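Local coordinates for fucolectin-related protein (Streptococcus pneumoniae, PDB 2WMF) that is the catalytic module of a family 98 glycoside hydrolase and hydrolyses host carbohydrate antigens, probably those of the blood groups, at residues N281-G286 and N323-K328; K416-D421 and V446-Y451; V427-Y432 and V469-P474. All coordinates share one frame; numbering follows the deposited sequence.

Contact 1: residues N281-G286 and N323-K328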
loop_
_atom_site.group_PDB
_atom_site.type_symbol
_atom_site.label_atom_id
_atom_site.label_comp_id
_atom_site.label_asym_id
_atom_site.label_seq_id
_atom_site.Cartn_x
_atom_site.Cartn_y
_atom_site.Cartn_z
ATOM N N ASN A 281 -6.536 0.035 0.087
ATOM C CA ASN A 281 -6.785 -0.816 1.238
ATOM C C ASN A 281 -6.147 -0.254 2.502
ATOM O O ASN A 281 -6.692 -0.425 3.602
ATOM C CB ASN A 281 -6.201 -2.216 0.978
ATOM C CG ASN A 281 -7.038 -3.055 0.014
ATOM O OD1 ASN A 281 -8.086 -2.627 -0.498
ATOM N ND2 ASN A 281 -6.528 -4.256 -0.277
ATOM N N VAL A 282 -4.977 0.342 2.316
ATOM C CA VAL A 282 -4.198 0.930 3.439
ATOM C C VAL A 282 -4.860 2.260 3.853
ATOM O O VAL A 282 -5.251 2.440 5.039
ATOM C CB VAL A 282 -2.720 1.083 3.056
ATOM C CG1 VAL A 282 -1.980 1.938 4.085
ATOM C CG2 VAL A 282 -2.062 -0.345 2.897
ATOM N N TYR A 283 -5.002 3.138 2.878
ATOM C CA TYR A 283 -5.634 4.473 3.063
ATOM C C TYR A 283 -6.973 4.377 3.816
ATOM O O TYR A 283 -7.191 5.041 4.855
ATOM C CB TYR A 283 -5.797 5.147 1.698
ATOM C CG TYR A 283 -6.615 6.396 1.753
ATOM C CD1 TYR A 283 -6.015 7.620 1.997
ATOM C CD2 TYR A 283 -7.975 6.375 1.474
ATOM C CE1 TYR A 283 -6.772 8.793 2.031
ATOM C CE2 TYR A 283 -8.740 7.558 1.496
ATOM C CZ TYR A 283 -8.124 8.760 1.778
ATOM O OH TYR A 283 -8.919 9.933 1.826
ATOM N N THR A 284 -7.901 3.571 3.285
ATOM C CA THR A 284 -9.245 3.478 3.875
ATOM C C THR A 284 -9.260 2.814 5.240
ATOM O O THR A 284 -10.254 2.906 5.950
ATOM C CB THR A 284 -10.261 2.778 2.936
ATOM O OG1 THR A 284 -9.836 1.434 2.667
ATOM C CG2 THR A 284 -10.423 3.566 1.613
ATOM N N GLY A 285 -8.174 2.090 5.570
ATOM C CA GLY A 285 -7.945 1.472 6.887
ATOM C C GLY A 285 -7.229 2.367 7.871
ATOM O O GLY A 285 -6.880 1.935 8.961
ATOM N N GLY A 286 -7.019 3.614 7.492
ATOM C CA GLY A 286 -6.293 4.551 8.333
ATOM C C GLY A 286 -4.775 4.627 8.202
ATOM O O GLY A 286 -4.080 5.349 8.937
ATOM N N ASN A 323 -7.062 14.518 0.508
ATOM C CA ASN A 323 -8.176 14.005 1.273
ATOM C C ASN A 323 -7.645 13.131 2.393
ATOM O O ASN A 323 -7.371 11.939 2.171
ATOM C CB ASN A 323 -9.064 13.172 0.365
ATOM C CG ASN A 323 -9.540 13.938 -0.817
ATOM O OD1 ASN A 323 -10.535 14.650 -0.719
ATOM N ND2 ASN A 323 -8.799 13.873 -1.938
ATOM N N PRO A 324 -7.446 13.705 3.603
ATOM C CA PRO A 324 -6.884 12.912 4.690
ATOM C C PRO A 324 -7.582 11.578 4.912
ATOM O O PRO A 324 -8.809 11.502 4.873
ATOM C CB PRO A 324 -7.058 13.834 5.902
ATOM C CG PRO A 324 -6.895 15.221 5.289
ATOM C CD PRO A 324 -7.703 15.095 4.022
ATOM N N ALA A 325 -6.777 10.529 5.125
ATOM C CA ALA A 325 -7.309 9.223 5.498
ATOM C C ALA A 325 -8.176 9.276 6.740
ATOM O O ALA A 325 -8.057 10.195 7.545
ATOM C CB ALA A 325 -6.164 8.246 5.753
ATOM N N PRO A 326 -9.011 8.257 6.937
ATOM C CA PRO A 326 -9.726 8.202 8.205
ATOM C C PRO A 326 -8.780 8.276 9.385
ATOM O O PRO A 326 -7.780 7.576 9.420
ATOM C CB PRO A 326 -10.439 6.851 8.175
ATOM C CG PRO A 326 -10.487 6.468 6.704
ATOM C CD PRO A 326 -9.334 7.121 6.048
ATOM N N SER A 327 -9.088 9.142 10.341
ATOM C CA SER A 327 -8.325 9.237 11.556
ATOM C C SER A 327 -8.507 8.045 12.488
ATOM O O SER A 327 -9.425 7.244 12.300
ATOM C CB SER A 327 -8.781 10.516 12.287
ATOM O OG SER A 327 -10.112 10.351 12.737
ATOM N N LYS A 328 -7.651 7.912 13.502
ATOM C CA LYS A 328 -7.831 6.814 14.434
ATOM C C LYS A 328 -9.255 6.801 15.028
ATOM O O LYS A 328 -9.903 5.779 15.100
ATOM C CB LYS A 328 -6.775 6.890 15.546
ATOM C CG LYS A 328 -6.737 5.724 16.506
ATOM C CD LYS A 328 -5.779 6.019 17.671
ATOM C CE LYS A 328 -5.780 4.980 18.734
ATOM N NZ LYS A 328 -4.927 5.446 19.912
HETATM O O HOH W 1 -5.010 7.856 9.894
#

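Contact 2: residues K416-D421 and V446-Y451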
loop_
_atom_site.group_PDB
_atom_site.type_symbol
_atom_site.label_atom_id
_atom_site.label_comp_id
_atom_site.label_asym_id
_atom_site.label_seq_id
_atom_site.Cartn_x
_atom_site.Cartn_y
_atom_site.Cartn_z
ATOM N N LYS A 416 -25.841 -4.144 5.265
ATOM C CA LYS A 416 -25.486 -4.221 3.843
ATOM C C LYS A 416 -25.771 -2.853 3.219
ATOM O O LYS A 416 -26.884 -2.304 3.384
ATOM C CB LYS A 416 -26.282 -5.341 3.138
ATOM C CG LYS A 416 -25.755 -5.661 1.732
ATOM C CD LYS A 416 -26.589 -6.747 1.080
ATOM C CE LYS A 416 -26.187 -6.955 -0.336
ATOM N NZ LYS A 416 -26.841 -8.139 -0.976
ATOM N N LEU A 417 -24.761 -2.302 2.546
ATOM C CA LEU A 417 -24.836 -0.934 2.041
ATOM C C LEU A 417 -24.934 -0.771 0.531
ATOM O O LEU A 417 -25.192 0.330 0.054
ATOM C CB LEU A 417 -23.640 -0.101 2.527
ATOM C CG LEU A 417 -23.401 -0.072 4.034
ATOM C CD1 LEU A 417 -22.224 0.833 4.438
ATOM C CD2 LEU A 417 -24.710 0.340 4.793
ATOM N N TYR A 418 -24.691 -1.833 -0.249
ATOM C CA TYR A 418 -24.798 -1.706 -1.681
ATOM C C TYR A 418 -25.154 -3.063 -2.279
ATOM O O TYR A 418 -25.043 -4.084 -1.572
ATOM C CB TYR A 418 -23.483 -1.187 -2.303
ATOM C CG TYR A 418 -22.305 -2.151 -2.251
ATOM C CD1 TYR A 418 -21.907 -2.881 -3.398
ATOM C CD2 TYR A 418 -21.579 -2.347 -1.054
ATOM C CE1 TYR A 418 -20.822 -3.771 -3.342
ATOM C CE2 TYR A 418 -20.489 -3.258 -0.995
ATOM C CZ TYR A 418 -20.081 -3.915 -2.147
ATOM O OH TYR A 418 -18.967 -4.770 -2.109
ATOM N N GLU A 419 -25.537 -3.042 -3.556
ATOM C CA GLU A 419 -25.822 -4.244 -4.322
ATOM C C GLU A 419 -24.799 -4.411 -5.440
ATOM O O GLU A 419 -24.182 -3.445 -5.908
ATOM C CB GLU A 419 -27.227 -4.165 -4.938
ATOM C CG GLU A 419 -28.340 -4.072 -3.909
ATOM C CD GLU A 419 -28.521 -5.357 -3.123
ATOM O OE1 GLU A 419 -28.091 -6.425 -3.571
ATOM O OE2 GLU A 419 -29.113 -5.304 -2.020
ATOM N N GLY A 420 -24.637 -5.649 -5.890
ATOM C CA GLY A 420 -23.698 -5.978 -6.960
ATOM C C GLY A 420 -22.565 -6.864 -6.473
ATOM O O GLY A 420 -22.582 -7.371 -5.363
ATOM N N ASP A 421 -21.625 -7.114 -7.384
ATOM C CA ASP A 421 -20.497 -8.004 -7.136
ATOM C C ASP A 421 -19.120 -7.318 -7.089
ATOM O O ASP A 421 -18.139 -8.032 -6.897
ATOM C CB ASP A 421 -20.445 -9.191 -8.113
ATOM C CG ASP A 421 -20.391 -8.797 -9.596
ATOM O OD1 ASP A 421 -20.320 -7.598 -9.935
ATOM O OD2 ASP A 421 -20.414 -9.748 -10.455
ATOM N N VAL A 446 -21.598 -2.349 -9.363
ATOM C CA VAL A 446 -22.137 -1.947 -8.099
ATOM C C VAL A 446 -23.279 -0.981 -8.329
ATOM O O VAL A 446 -23.257 -0.176 -9.266
ATOM C CB VAL A 446 -21.059 -1.326 -7.160
ATOM C CG1 VAL A 446 -19.949 -2.375 -6.818
ATOM C CG2 VAL A 446 -20.431 -0.050 -7.680
ATOM N N MET A 447 -24.255 -1.094 -7.436
ATOM C CA MET A 447 -25.350 -0.112 -7.310
ATOM C C MET A 447 -25.254 0.421 -5.894
ATOM O O MET A 447 -25.428 -0.313 -4.936
ATOM C CB MET A 447 -26.716 -0.771 -7.538
ATOM C CG MET A 447 -27.833 0.231 -7.598
ATOM S SD MET A 447 -28.398 0.965 -6.061
ATOM C CE MET A 447 -28.760 -0.432 -4.942
ATOM N N LEU A 448 -24.940 1.716 -5.812
ATOM C CA LEU A 448 -24.637 2.412 -4.582
ATOM C C LEU A 448 -25.746 3.402 -4.203
ATOM O O LEU A 448 -25.912 4.447 -4.834
ATOM C CB LEU A 448 -23.335 3.179 -4.781
ATOM C CG LEU A 448 -22.101 2.471 -5.324
ATOM C CD1 LEU A 448 -20.924 3.437 -5.556
ATOM C CD2 LEU A 448 -21.702 1.293 -4.433
ATOM N N PRO A 449 -26.505 3.071 -3.150
ATOM C CA PRO A 449 -27.400 4.085 -2.568
ATOM C C PRO A 449 -26.561 5.303 -2.193
ATOM O O PRO A 449 -25.387 5.172 -1.808
ATOM C CB PRO A 449 -27.925 3.411 -1.296
ATOM C CG PRO A 449 -27.742 1.925 -1.510
ATOM C CD PRO A 449 -26.484 1.840 -2.349
ATOM N N MET A 450 -27.159 6.482 -2.296
ATOM C CA MET A 450 -26.442 7.709 -1.987
ATOM C C MET A 450 -27.063 8.363 -0.755
ATOM O O MET A 450 -28.196 8.077 -0.386
ATOM C CB MET A 450 -26.444 8.643 -3.206
ATOM C CG MET A 450 -25.692 8.022 -4.461
ATOM S SD MET A 450 -23.923 7.740 -4.149
ATOM C CE MET A 450 -23.341 9.381 -4.609
ATOM N N TYR A 451 -26.261 9.184 -0.082
ATOM C CA TYR A 451 -26.593 9.675 1.274
ATOM C C TYR A 451 -26.985 11.152 1.269
ATOM O O TYR A 451 -27.284 11.721 2.317
ATOM C CB TYR A 451 -25.423 9.433 2.231
ATOM C CG TYR A 451 -25.116 7.951 2.535
ATOM C CD1 TYR A 451 -25.186 7.453 3.834
ATOM C CD2 TYR A 451 -24.724 7.067 1.504
ATOM C CE1 TYR A 451 -24.874 6.116 4.138
ATOM C CE2 TYR A 451 -24.402 5.724 1.799
ATOM C CZ TYR A 451 -24.505 5.248 3.093
ATOM O OH TYR A 451 -24.198 3.920 3.373
#

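Contact 3: residues V427-Y432 and V469-P474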
loop_
_atom_site.group_PDB
_atom_site.type_symbol
_atom_site.label_atom_id
_atom_site.label_comp_id
_atom_site.label_asym_id
_atom_site.label_seq_id
_atom_site.Cartn_x
_atom_site.Cartn_y
_atom_site.Cartn_z
ATOM N N VAL A 427 -16.869 5.315 3.388
ATOM C CA VAL A 427 -15.872 5.981 4.233
ATOM C C VAL A 427 -16.356 7.411 4.417
ATOM O O VAL A 427 -16.186 8.220 3.536
ATOM C CB VAL A 427 -14.485 5.940 3.574
ATOM C CG1 VAL A 427 -13.444 6.633 4.442
ATOM C CG2 VAL A 427 -14.065 4.489 3.285
ATOM N N GLY A 428 -17.004 7.696 5.545
ATOM C CA GLY A 428 -17.573 9.021 5.754
ATOM C C GLY A 428 -18.557 9.371 4.656
ATOM O O GLY A 428 -19.474 8.598 4.405
ATOM N N ASN A 429 -18.335 10.495 3.967
ATOM C CA ASN A 429 -19.232 10.938 2.889
ATOM C C ASN A 429 -18.785 10.489 1.517
ATOM O O ASN A 429 -19.189 11.073 0.528
ATOM C CB ASN A 429 -19.416 12.475 2.899
ATOM C CG ASN A 429 -18.119 13.247 2.689
ATOM O OD1 ASN A 429 -17.073 12.877 3.184
ATOM N ND2 ASN A 429 -18.208 14.362 1.999
ATOM N N SER A 430 -17.990 9.420 1.464
ATOM C CA SER A 430 -17.505 8.899 0.191
ATOM C C SER A 430 -17.707 7.378 0.028
ATOM O O SER A 430 -17.793 6.640 1.024
ATOM C CB SER A 430 -16.023 9.168 0.021
ATOM O OG SER A 430 -15.712 10.535 0.102
ATOM N N TRP A 431 -17.753 6.951 -1.234
ATOM C CA TRP A 431 -17.645 5.565 -1.611
ATOM C C TRP A 431 -16.273 5.338 -2.232
ATOM O O TRP A 431 -15.855 6.087 -3.121
ATOM C CB TRP A 431 -18.700 5.196 -2.678
ATOM C CG TRP A 431 -20.103 4.992 -2.171
ATOM C CD1 TRP A 431 -21.227 5.787 -2.446
ATOM C CD2 TRP A 431 -20.565 3.884 -1.426
ATOM N NE1 TRP A 431 -22.351 5.229 -1.866
ATOM C CE2 TRP A 431 -21.994 4.039 -1.263
ATOM C CE3 TRP A 431 -19.944 2.752 -0.908
ATOM C CZ2 TRP A 431 -22.765 3.106 -0.609
ATOM C CZ3 TRP A 431 -20.741 1.811 -0.263
ATOM C CH2 TRP A 431 -22.127 2.011 -0.096
ATOM N N TYR A 432 -15.609 4.268 -1.788
ATOM C CA TYR A 432 -14.334 3.787 -2.338
ATOM C C TYR A 432 -14.634 2.421 -3.015
ATOM O O TYR A 432 -15.170 1.510 -2.378
ATOM C CB TYR A 432 -13.259 3.641 -1.244
ATOM C CG TYR A 432 -12.690 4.984 -0.884
ATOM C CD1 TYR A 432 -11.534 5.430 -1.508
ATOM C CD2 TYR A 432 -13.374 5.872 -0.050
ATOM C CE1 TYR A 432 -11.044 6.710 -1.312
ATOM C CE2 TYR A 432 -12.888 7.192 0.176
ATOM C CZ TYR A 432 -11.733 7.616 -0.449
ATOM O OH TYR A 432 -11.264 8.907 -0.251
ATOM N N VAL A 469 -13.544 6.691 -6.784
ATOM C CA VAL A 469 -13.876 7.318 -5.524
ATOM C C VAL A 469 -14.980 8.310 -5.812
ATOM O O VAL A 469 -14.846 9.160 -6.710
ATOM C CB VAL A 469 -12.683 8.053 -4.858
ATOM C CG1 VAL A 469 -13.082 8.547 -3.421
ATOM C CG2 VAL A 469 -11.431 7.172 -4.789
ATOM N N VAL A 470 -16.048 8.215 -5.046
ATOM C CA VAL A 470 -17.166 9.153 -5.213
ATOM C C VAL A 470 -17.383 9.889 -3.889
ATOM O O VAL A 470 -17.719 9.263 -2.868
ATOM C CB VAL A 470 -18.500 8.423 -5.636
ATOM C CG1 VAL A 470 -19.692 9.426 -5.711
ATOM C CG2 VAL A 470 -18.332 7.604 -6.933
ATOM N N LYS A 471 -17.167 11.199 -3.905
ATOM C CA LYS A 471 -17.391 12.030 -2.727
ATOM C C LYS A 471 -18.692 12.832 -2.859
ATOM O O LYS A 471 -18.918 13.517 -3.878
ATOM C CB LYS A 471 -16.220 12.999 -2.532
ATOM C CG LYS A 471 -16.362 13.865 -1.282
ATOM C CD LYS A 471 -15.147 14.772 -1.007
ATOM C CE LYS A 471 -14.322 14.220 0.135
ATOM N NZ LYS A 471 -13.091 15.101 0.422
ATOM N N GLU A 472 -19.526 12.751 -1.823
ATOM C CA GLU A 472 -20.763 13.528 -1.770
ATOM C C GLU A 472 -20.527 14.805 -0.982
ATOM O O GLU A 472 -20.397 14.779 0.243
ATOM C CB GLU A 472 -21.876 12.713 -1.134
ATOM C CG GLU A 472 -22.146 11.381 -1.848
ATOM C CD GLU A 472 -23.457 10.740 -1.369
ATOM O OE1 GLU A 472 -24.514 11.299 -1.718
ATOM O OE2 GLU A 472 -23.448 9.699 -0.659
ATOM N N ASN A 473 -20.451 15.929 -1.698
ATOM C CA ASN A 473 -20.479 17.244 -1.074
ATOM C C ASN A 473 -21.938 17.616 -0.915
ATOM O O ASN A 473 -22.820 16.902 -1.403
ATOM C CB ASN A 473 -19.712 18.255 -1.907
ATOM C CG ASN A 473 -18.220 17.933 -1.960
ATOM O OD1 ASN A 473 -17.618 17.819 -3.064
ATOM N ND2 ASN A 473 -17.604 17.822 -0.786
ATOM N N PRO A 474 -22.212 18.705 -0.182
ATOM C CA PRO A 474 -23.610 19.076 -0.048
ATOM C C PRO A 474 -24.408 19.213 -1.347
ATOM O O PRO A 474 -25.523 18.714 -1.438
ATOM C CB PRO A 474 -23.545 20.404 0.738
ATOM C CG PRO A 474 -22.351 20.218 1.645
ATOM C CD PRO A 474 -21.335 19.541 0.684
#

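Contact 1: residues N281-G286 and N323-K328
The Schellman motif closing helix 272-283 sets Tyr-283, Thr-284 and Gly-286 against residues 323-328, which connect helices 307-322 and 328-334. A chi1 of 171°, with CG opposite the backbone N, sends the phenol of Tyr-283 along this connector. Its OH donates a 2.6 Å hydrogen bond to Asn-323 O, just beyond helix 307-322. That oxygen lies at the ring edge, in the ring plane, yet the hydroxyl reaches it from above the carbonyl plane, 48° out. Alongside, Ala-325 CB touches Tyr-283 CE1 at 3.8 Å. The ring of Pro-326 leans on two carbonyls of the turn, its CD 3.2 Å from Tyr-283 O and its CG 3.6 Å from Thr-284 O. Tyr-283 O also accepts Gly-286 N at 3.0 Å. Gly-286 CA makes a CA-H...O contact of 3.5 Å with Pro-326 O, and one water donates to both Gly-286 O and Pro-326 O. Val-427 of strand 423-427 packs on Thr-284 and Pro-326. Gly-286, with its positive phi of 88°, is the C-prime glycine characteristic of a Schellman ending, here leading toward strand 289-293, the eighth of the parallel beta barrel.

Contact 2: residues K416-D421 and V446-Y451
Tyr-418 lies against Val-446 and Leu-448 where the short strand 419-420 joins strand 444-449. Its CB meets Met-447 O at 3.4 Å and Leu-448 CD2 at 3.7 Å, the side chains of Tyr-418 and Leu-448 running side by side in the same direction. With CG placed between the backbone N and the carbonyl carbon (chi1 69°), the ring turns across Val-446: CD1 and then CE1 pass CG1 of that valine, CE1 at 3.8 Å. At the tip, OH is hydrogen-bonded to Gly-422 O. The backbones are antiparallel. Glu-419 and Met-447 form a hydrogen-bonded pair, Glu-419 N to Met-447 O at 3.1 Å (169°) and Met-447 N to Glu-419 O at 2.8 Å (172°), both close to straight. Their side chains share one face, where the bent thioether chain brings Met-447 CE to 3.8 Å from Glu-419 CG. Past the pairing, Pro-449 CD presses on Leu-417 O at 3.1 Å, and Tyr-451 crosses Leu-417 at about a right angle, its OH 3.8 Å from Leu-417 CD1. Strand 419-420 is an outermost strand of an antiparallel sheet within the chain. Strand 444-449 is bonded on its other flank to strand 457-462, while Trp-431 of strand 430-434, in the second sheet, packs against Leu-417 and Leu-448.

Contact 3: residues V427-Y432 and V469-P474
One face of the Tyr-432 ring is covered by Val-469 CG1, a CH-pi contact 3.7 Å from the centroid and 24° off the normal, displaced toward the rim so that CG1 comes within 3.4 Å of Tyr-432 CZ. The phenol OH is hydrogen-bonded to His-319 NE2. Trp-431 shares the other side of the sheet with Val-470; its indole forms a cation-pi pair with Arg-426, and NE1 binds Pro-449 O. The third flat group, the Asn-429 amide, gives ND2 to Glu-472 O at 2.8 Å; the donor stands 45° above the carbonyl plane. Asn-429 belongs to the type II' turn from Val-427 to Ser-430, which closes the hairpin of strands 423-427 and 430-434, and its amide fastens that turn to the next antiparallel strand, 467-472. The backbone O of Asn-429 receives Glu-472 N at 2.9 Å. Further along, Trp-431 and Val-470 bond reciprocally, Trp-431 N to Val-470 O at 2.8 Å and Val-470 N to Trp-431 O at 2.9 Å. Ser-430 OG rests 3.6 Å from Lys-471 CB. The lysine chain, bent at chi3 (-105°), carries NZ to Asn-323 OD1, while Glu-472 is held by Thr-452 OG1 at OE1 and by a salt bridge from Arg-426 at OE2.

Contacts 1 and 3 are buried, whereas contact 2 is partly exposed at the edge of its sheet. Contacts 2 and 3 are both antiparallel strand pairings, but in different sheets; contact 1 has no strand pairing and relies on a helix end, a phenol-to-carbonyl bond and a bridging water. Contact 3 lies between the others. It meets contact 1 through polar and apolar side chains, among them a probable hydrogen bond between the hydroxyls of Tyr-283 and Tyr-432, so joining the barrel part to the beta-rich part. Toward contact 2, a probable hydrogen bond from Tyr-451 N to Glu-472 OE2 helps link the two sheets. Contacts 1 and 2 do not touch, their nearest atoms about 11 Å apart.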